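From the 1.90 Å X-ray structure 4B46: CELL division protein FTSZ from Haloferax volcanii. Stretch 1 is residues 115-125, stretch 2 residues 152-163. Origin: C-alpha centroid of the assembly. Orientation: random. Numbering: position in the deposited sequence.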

ATOM      1  N   GLY A 115       1.532  14.139   7.824  1.00 15.09           N
ATOM      2  CA  GLY A 115       2.957  13.835   7.860  1.00 14.33           C
ATOM      3  C   GLY A 115       3.494  12.931   6.760  1.00 20.53           C
ATOM      4  O   GLY A 115       4.655  13.073   6.356  1.00 17.15           O
ATOM      5  N   ALA A 116       2.673  12.001   6.277  1.00 16.87           N
ATOM      6  CA  ALA A 116       3.132  11.102   5.213  1.00 13.47           C
ATOM      7  C   ALA A 116       3.627  11.831   3.958  1.00 13.80           C
ATOM      8  O   ALA A 116       4.697  11.503   3.458  1.00 15.73           O
ATOM      9  CB  ALA A 116       2.080  10.033   4.872  1.00 11.44           C
ATOM     10  N   PRO A 117       2.875  12.833   3.453  1.00 17.71           N
ATOM     11  CA  PRO A 117       3.395  13.533   2.270  1.00 17.09           C
ATOM     12  C   PRO A 117       4.672  14.319   2.553  1.00 17.94           C
ATOM     13  O   PRO A 117       5.506  14.475   1.654  1.00 16.05           O
ATOM     14  CB  PRO A 117       2.272  14.512   1.915  1.00 18.46           C
ATOM     15  CG  PRO A 117       1.060  13.942   2.546  1.00 17.60           C
ATOM     16  CD  PRO A 117       1.535  13.330   3.819  1.00 16.29           C
ATOM     17  N   VAL A 118       4.805  14.829   3.773  1.00 16.21           N
ATOM     18  CA  VAL A 118       5.998  15.557   4.173  1.00 19.98           C
ATOM     19  C   VAL A 118       7.186  14.607   4.160  1.00 14.30           C
ATOM     20  O   VAL A 118       8.255  14.937   3.646  1.00 17.04           O
ATOM     21  CB  VAL A 118       5.827  16.213   5.571  1.00 14.72           C
ATOM     22  CG1 VAL A 118       7.178  16.709   6.127  1.00 20.26           C
ATOM     23  CG2 VAL A 118       4.828  17.346   5.493  1.00 15.03           C
ATOM     24  N   LEU A 119       6.990  13.411   4.699  1.00 17.89           N
ATOM     25  CA  LEU A 119       8.065  12.426   4.696  1.00 19.96           C
ATOM     26  C   LEU A 119       8.428  12.002   3.274  1.00 16.78           C
ATOM     27  O   LEU A 119       9.622  11.897   2.946  1.00 16.46           O
ATOM     28  CB  LEU A 119       7.704  11.190   5.526  1.00 18.19           C
ATOM     29  CG  LEU A 119       8.764  10.074   5.490  1.00 17.14           C
ATOM     30  CD1 LEU A 119      10.140  10.549   5.980  1.00 14.46           C
ATOM     31  CD2 LEU A 119       8.296   8.851   6.275  1.00 17.52           C
ATOM     32  N   ALA A 120       7.415  11.756   2.437  1.00 13.13           N
ATOM     33  CA  ALA A 120       7.676  11.293   1.068  1.00 23.23           C
ATOM     34  C   ALA A 120       8.551  12.289   0.318  1.00 22.29           C
ATOM     35  O   ALA A 120       9.503  11.906  -0.356  1.00 19.48           O
ATOM     36  CB  ALA A 120       6.371  11.029   0.305  1.00 18.52           C
ATOM     37  N   LYS A 121       8.225  13.572   0.455  1.00 15.05           N
ATOM     38  CA  LYS A 121       8.994  14.642  -0.162  1.00 16.51           C
ATOM     39  C   LYS A 121      10.436  14.666   0.365  1.00 22.01           C
ATOM     40  O   LYS A 121      11.390  14.799  -0.405  1.00 19.38           O
ATOM     41  CB  LYS A 121       8.310  15.990   0.089  1.00 18.69           C
ATOM     42  CG  LYS A 121       8.904  17.126  -0.720  1.00 30.79           C
ATOM     43  CD  LYS A 121       8.224  18.453  -0.422  1.00 36.47           C
ATOM     44  CE  LYS A 121       8.877  19.579  -1.212  1.00 42.73           C
ATOM     45  NZ  LYS A 121       8.390  20.923  -0.799  1.00 49.53           N
ATOM     46  N   HIS A 122      10.581  14.528   1.680  1.00 22.74           N
ATOM     47  CA  HIS A 122      11.896  14.502   2.323  1.00 25.27           C
ATOM     48  C   HIS A 122      12.736  13.340   1.788  1.00 17.51           C
ATOM     49  O   HIS A 122      13.924  13.503   1.480  1.00 19.64           O
ATOM     50  CB  HIS A 122      11.714  14.389   3.841  1.00 19.54           C
ATOM     51  CG  HIS A 122      12.958  14.005   4.584  1.00 19.81           C
ATOM     52  ND1 HIS A 122      13.885  14.928   5.016  1.00 21.64           N
ATOM     53  CD2 HIS A 122      13.410  12.796   4.993  1.00 21.95           C
ATOM     54  CE1 HIS A 122      14.866  14.303   5.645  1.00 25.88           C
ATOM     55  NE2 HIS A 122      14.605  13.010   5.641  1.00 24.71           N
ATOM     56  N   LEU A 123      12.116  12.169   1.675  1.00 16.14           N
ATOM     57  CA  LEU A 123      12.817  10.986   1.181  1.00 18.70           C
ATOM     58  C   LEU A 123      13.292  11.125  -0.271  1.00 22.04           C
ATOM     59  O   LEU A 123      14.426  10.753  -0.599  1.00 20.56           O
ATOM     60  CB  LEU A 123      11.948   9.746   1.326  1.00 20.52           C
ATOM     61  CG  LEU A 123      11.682   9.291   2.759  1.00 21.88           C
ATOM     62  CD1 LEU A 123      10.695   8.120   2.781  1.00 19.40           C
ATOM     63  CD2 LEU A 123      12.987   8.909   3.417  1.00 17.88           C
ATOM     64  N   LYS A 124      12.435  11.662  -1.137  1.00 16.38           N
ATOM     65  CA  LYS A 124      12.803  11.852  -2.545  1.00 19.60           C
ATOM     66  C   LYS A 124      13.920  12.875  -2.692  1.00 20.03           C
ATOM     67  O   LYS A 124      14.675  12.870  -3.672  1.00 18.48           O
ATOM     68  CB  LYS A 124      11.578  12.269  -3.373  1.00 19.12           C
ATOM     69  CG  LYS A 124      10.669  11.091  -3.724  1.00 23.04           C
ATOM     70  CD  LYS A 124       9.609  11.447  -4.768  1.00 23.98           C
ATOM     71  CE  LYS A 124      10.222  11.863  -6.088  1.00 31.02           C
ATOM     72  NZ  LYS A 124      11.071  10.782  -6.656  1.00 36.90           N
ATOM     73  N   ARG A 125      14.031  13.747  -1.695  1.00 17.88           N
ATOM     74  CA  ARG A 125      15.011  14.819  -1.722  1.00 22.03           C
ATOM     75  C   ARG A 125      16.424  14.323  -1.405  1.00 21.82           C
ATOM     76  O   ARG A 125      17.411  14.874  -1.896  1.00 21.18           O
ATOM     77  CB  ARG A 125      14.602  15.890  -0.714  1.00 30.12           C
ATOM     78  CG  ARG A 125      14.705  17.297  -1.220  1.00 43.88           C
ATOM     79  CD  ARG A 125      13.848  18.235  -0.376  1.00 48.49           C
ATOM     80  NE  ARG A 125      14.093  19.629  -0.721  1.00 46.69           N
ATOM     81  CZ  ARG A 125      14.799  20.465   0.025  1.00 51.07           C
ATOM     82  NH1 ARG A 125      15.311  20.053   1.178  1.00 53.16           N
ATOM     83  NH2 ARG A 125      14.977  21.715  -0.375  1.00 58.47           N
TER
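Stretch 2 152-163: RSFQTFVREVDN

Stretch 2 packs as a nearly parallel helix against the helix of stretch 1, in a close contact with an apolar centre of Ala116, Pro117, Ala120 and Phe157, flanked by Glu160 and closed at its C-terminal end by a salt bridge between Lys124 and Asp162. Both helices begin earlier in the chain. Stretch 1 is helical from Gly115 to Arg125 and runs on beyond it, with a kink at Pro117, whose ring nitrogen has no hydrogen to give to the turn before. Stretch 2 enters as helix at Arg152, and by Val161 the backbone has left helical geometry, with phi/psi of -108/162°.

The two axes run in the same N-to-C sense at 12° to each other and approach to 8.6 Å. Such a small angle keeps the helices side by side over about two turns, so the register advances together along both: Pro117 CA lies 4.5 Å from Phe157 CA, and one turn on Lys121 CA lies 5.3 Å from Glu160 CA. Together the stretches bury 467 Å², counting both sides.

The face that stretch 1 offers is formed by Ala116, Pro117, Ala120 and Lys124, whose CA-to-CB bonds all point toward stretch 2. Proline and alanine carry little bulk here, which suits the short distance between backbones. Pro117 sits against the helix of stretch 2 itself: its CG is 3.9 Å from Phe157 N and 4.0 Å from Phe157 CB, while its CB meets Thr156 CG2 at 3.7 Å. Ser153 borders the same proline ring, with Pro117 CG 4.3 Å from Ser153 OG.

The CA-to-CB bond of Phe157 points sideways to stretch 1, chi1 is in the t well, and the ring reaches across the flank of stretch 1, at a steep angle to that helix. Ala116 CB lies over one face of this ring in a CH-pi contact, 4.2 Å from the centroid of the Phe157 ring and 23° off its normal; the closest atoms are Ala116 CB and Phe157 CZ at 3.9 Å. Ala120 CB instead meets the ring edge, 4.2 Å from Phe157 CE1. The same methyl also packs 3.6 Å from Val161 CG1 and 3.7 Å from Glu160 O, so it touches three residues of stretch 2.

Glu160 has the largest area covered by the opposing stretch. Its CG approaches Pro117 O at 3.8 Å, and its OE1 comes within 3.3 Å of Lys121 CG. That is a contact with the aliphatic part of the lysine, whose extended all-t chain leads its end away from stretch 2.

Lys124 behaves differently. Its chi3 and chi4 are both p, and the folded chain passes Glu160 O, 3.2 Å from Lys124 CD, before Lys124 NZ donates a hydrogen bond to Asp162 OD1 at 2.8 Å. This is the salt bridge, and the end of the Asp162 side chain comes nearer to stretch 1 although its CA-to-CB bond points sideways. Asp162 OD2 is hydrogen-bonded elsewhere in the structure.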

ATOM      1  N   ARG A 152      -7.787  16.252   1.112  1.00 18.59           N
ATOM      2  CA  ARG A 152      -6.619  17.138   1.160  1.00 20.59           C
ATOM      3  C   ARG A 152      -5.293  16.394   1.194  1.00 18.62           C
ATOM      4  O   ARG A 152      -4.343  16.783   0.519  1.00 23.69           O
ATOM      5  CB  ARG A 152      -6.704  18.071   2.358  1.00 17.28           C
ATOM      6  CG  ARG A 152      -7.808  19.073   2.229  1.00 18.51           C
ATOM      7  CD  ARG A 152      -7.841  19.966   3.445  1.00 27.05           C
ATOM      8  NE  ARG A 152      -8.733  21.097   3.267  1.00 27.66           N
ATOM      9  CZ  ARG A 152      -9.422  21.654   4.257  1.00 26.77           C
ATOM     10  NH1 ARG A 152      -9.326  21.168   5.488  1.00 28.66           N
ATOM     11  NH2 ARG A 152     -10.205  22.685   4.013  1.00 27.44           N
ATOM     12  N   SER A 153      -5.233  15.324   1.976  1.00 16.70           N
ATOM     13  CA  SER A 153      -4.021  14.519   2.079  1.00 18.72           C
ATOM     14  C   SER A 153      -3.702  13.833   0.744  1.00 19.94           C
ATOM     15  O   SER A 153      -2.543  13.814   0.292  1.00 15.53           O
ATOM     16  CB  SER A 153      -4.181  13.475   3.189  1.00 15.15           C
ATOM     17  OG  SER A 153      -3.005  12.695   3.358  1.00 20.40           O
ATOM     18  N   PHE A 154      -4.733  13.277   0.117  1.00 17.03           N
ATOM     19  CA  PHE A 154      -4.561  12.607  -1.172  1.00 15.63           C
ATOM     20  C   PHE A 154      -3.924  13.533  -2.213  1.00 17.16           C
ATOM     21  O   PHE A 154      -2.995  13.137  -2.911  1.00 17.89           O
ATOM     22  CB  PHE A 154      -5.888  12.046  -1.709  1.00 16.43           C
ATOM     23  CG  PHE A 154      -5.788  11.555  -3.135  1.00 19.07           C
ATOM     24  CD1 PHE A 154      -5.351  10.273  -3.409  1.00 22.99           C
ATOM     25  CD2 PHE A 154      -6.090  12.399  -4.199  1.00 23.28           C
ATOM     26  CE1 PHE A 154      -5.225   9.824  -4.728  1.00 19.82           C
ATOM     27  CE2 PHE A 154      -5.968  11.958  -5.517  1.00 24.27           C
ATOM     28  CZ  PHE A 154      -5.531  10.673  -5.776  1.00 20.85           C
ATOM     29  N   GLN A 155      -4.432  14.760  -2.311  1.00 21.40           N
ATOM     30  CA  GLN A 155      -3.935  15.727  -3.288  1.00 20.96           C
ATOM     31  C   GLN A 155      -2.430  15.915  -3.148  1.00 23.95           C
ATOM     32  O   GLN A 155      -1.712  15.958  -4.141  1.00 25.41           O
ATOM     33  CB  GLN A 155      -4.615  17.088  -3.114  1.00 22.85           C
ATOM     34  CG  GLN A 155      -6.121  17.081  -3.279  1.00 49.04           C
ATOM     35  CD  GLN A 155      -6.553  16.999  -4.728  1.00 67.35           C
ATOM     36  OE1 GLN A 155      -7.123  15.999  -5.162  1.00 73.23           O
ATOM     37  NE2 GLN A 155      -6.287  18.058  -5.485  1.00 75.57           N
ATOM     38  N   THR A 156      -1.961  16.020  -1.908  1.00 19.84           N
ATOM     39  CA  THR A 156      -0.546  16.293  -1.657  1.00 18.05           C
ATOM     40  C   THR A 156       0.283  15.028  -1.776  1.00 16.52           C
ATOM     41  O   THR A 156       1.340  15.025  -2.411  1.00 20.43           O
ATOM     42  CB  THR A 156      -0.329  16.895  -0.255  1.00 21.67           C
ATOM     43  OG1 THR A 156      -1.218  17.997  -0.076  1.00 29.30           O
ATOM     44  CG2 THR A 156       1.114  17.388  -0.094  1.00 19.49           C
ATOM     45  N   PHE A 157      -0.197  13.956  -1.152  1.00 13.67           N
ATOM     46  CA  PHE A 157       0.518  12.672  -1.142  1.00 16.04           C
ATOM     47  C   PHE A 157       0.815  12.157  -2.561  1.00 22.46           C
ATOM     48  O   PHE A 157       1.929  11.701  -2.850  1.00 18.10           O
ATOM     49  CB  PHE A 157      -0.326  11.638  -0.391  1.00 13.85           C
ATOM     50  CG  PHE A 157       0.459  10.500   0.198  1.00 13.23           C
ATOM     51  CD1 PHE A 157       1.843  10.489   0.166  1.00 16.57           C
ATOM     52  CD2 PHE A 157      -0.199   9.451   0.814  1.00 15.61           C
ATOM     53  CE1 PHE A 157       2.559   9.437   0.727  1.00 16.20           C
ATOM     54  CE2 PHE A 157       0.507   8.395   1.370  1.00 21.13           C
ATOM     55  CZ  PHE A 157       1.896   8.389   1.318  1.00 15.55           C
ATOM     56  N   VAL A 158      -0.183  12.227  -3.442  1.00 16.41           N
ATOM     57  CA  VAL A 158      -0.041  11.668  -4.784  1.00 16.01           C
ATOM     58  C   VAL A 158       1.037  12.422  -5.558  1.00 18.65           C
ATOM     59  O   VAL A 158       1.722  11.855  -6.407  1.00 20.06           O
ATOM     60  CB  VAL A 158      -1.396  11.643  -5.553  1.00 15.57           C
ATOM     61  CG1 VAL A 158      -1.792  13.036  -6.004  1.00 14.70           C
ATOM     62  CG2 VAL A 158      -1.328  10.691  -6.750  1.00 20.55           C
ATOM     63  N   ARG A 159       1.211  13.697  -5.230  1.00 15.68           N
ATOM     64  CA  ARG A 159       2.193  14.528  -5.905  1.00 19.82           C
ATOM     65  C   ARG A 159       3.614  14.337  -5.376  1.00 22.71           C
ATOM     66  O   ARG A 159       4.577  14.720  -6.039  1.00 21.10           O
ATOM     67  CB  ARG A 159       1.784  16.003  -5.823  1.00 25.14           C
ATOM     68  CG  ARG A 159       0.673  16.385  -6.797  1.00 34.70           C
ATOM     69  CD  ARG A 159      -0.034  17.661  -6.365  1.00 46.23           C
ATOM     70  NE  ARG A 159      -1.085  18.076  -7.296  1.00 55.02           N
ATOM     71  CZ  ARG A 159      -2.297  17.524  -7.374  1.00 50.61           C
ATOM     72  NH1 ARG A 159      -2.625  16.508  -6.587  1.00 40.68           N
ATOM     73  NH2 ARG A 159      -3.180  17.985  -8.250  1.00 54.52           N
ATOM     74  N   GLU A 160       3.752  13.744  -4.193  1.00 20.59           N
ATOM     75  CA  GLU A 160       5.075  13.637  -3.556  1.00 21.73           C
ATOM     76  C   GLU A 160       5.709  12.258  -3.633  1.00 24.96           C
ATOM     77  O   GLU A 160       6.855  12.087  -3.239  1.00 22.99           O
ATOM     78  CB  GLU A 160       5.009  14.053  -2.080  1.00 19.09           C
ATOM     79  CG  GLU A 160       4.500  15.475  -1.836  1.00 22.53           C
ATOM     80  CD  GLU A 160       5.349  16.550  -2.491  1.00 24.09           C
ATOM     81  OE1 GLU A 160       6.500  16.277  -2.892  1.00 25.43           O
ATOM     82  OE2 GLU A 160       4.855  17.686  -2.602  1.00 34.35           O
ATOM     83  N   VAL A 161       4.960  11.269  -4.107  1.00 17.26           N
ATOM     84  CA  VAL A 161       5.510   9.928  -4.284  1.00 19.28           C
ATOM     85  C   VAL A 161       5.697   9.589  -5.762  1.00 18.74           C
ATOM     86  O   VAL A 161       5.100  10.219  -6.636  1.00 19.71           O
ATOM     87  CB  VAL A 161       4.605   8.863  -3.656  1.00 17.46           C
ATOM     88  CG1 VAL A 161       4.607   8.997  -2.135  1.00 18.09           C
ATOM     89  CG2 VAL A 161       3.178   8.968  -4.212  1.00 13.42           C
ATOM     90  N   ASP A 162       6.504   8.576  -6.048  1.00 13.83           N
ATOM     91  CA  ASP A 162       6.618   8.097  -7.431  1.00 19.43           C
ATOM     92  C   ASP A 162       5.339   7.398  -7.904  1.00 17.20           C
ATOM     93  O   ASP A 162       5.041   7.369  -9.093  1.00 17.81           O
ATOM     94  CB  ASP A 162       7.837   7.196  -7.585  1.00 18.08           C
ATOM     95  CG  ASP A 162       9.129   7.939  -7.282  1.00 22.82           C
ATOM     96  OD1 ASP A 162       9.377   8.964  -7.943  1.00 28.68           O
ATOM     97  OD2 ASP A 162       9.859   7.534  -6.358  1.00 22.58           O
ATOM     98  N   ASN A 163       4.580   6.862  -6.954  1.00 15.32           N
ATOM     99  CA  ASN A 163       3.307   6.214  -7.243  1.00 14.79           C
ATOM    100  C   ASN A 163       2.564   6.033  -5.932  1.00 17.20           C
ATOM    101  O   ASN A 163       3.158   5.717  -4.903  1.00 15.19           O
ATOM    102  CB  ASN A 163       3.513   4.848  -7.921  1.00 11.13           C
ATOM    103  CG  ASN A 163       2.243   4.329  -8.600  1.00 15.47           C
ATOM    104  OD1 ASN A 163       1.235   4.021  -7.940  1.00 13.36           O
ATOM    105  ND2 ASN A 163       2.291   4.227  -9.929  1.00 15.43           N
TER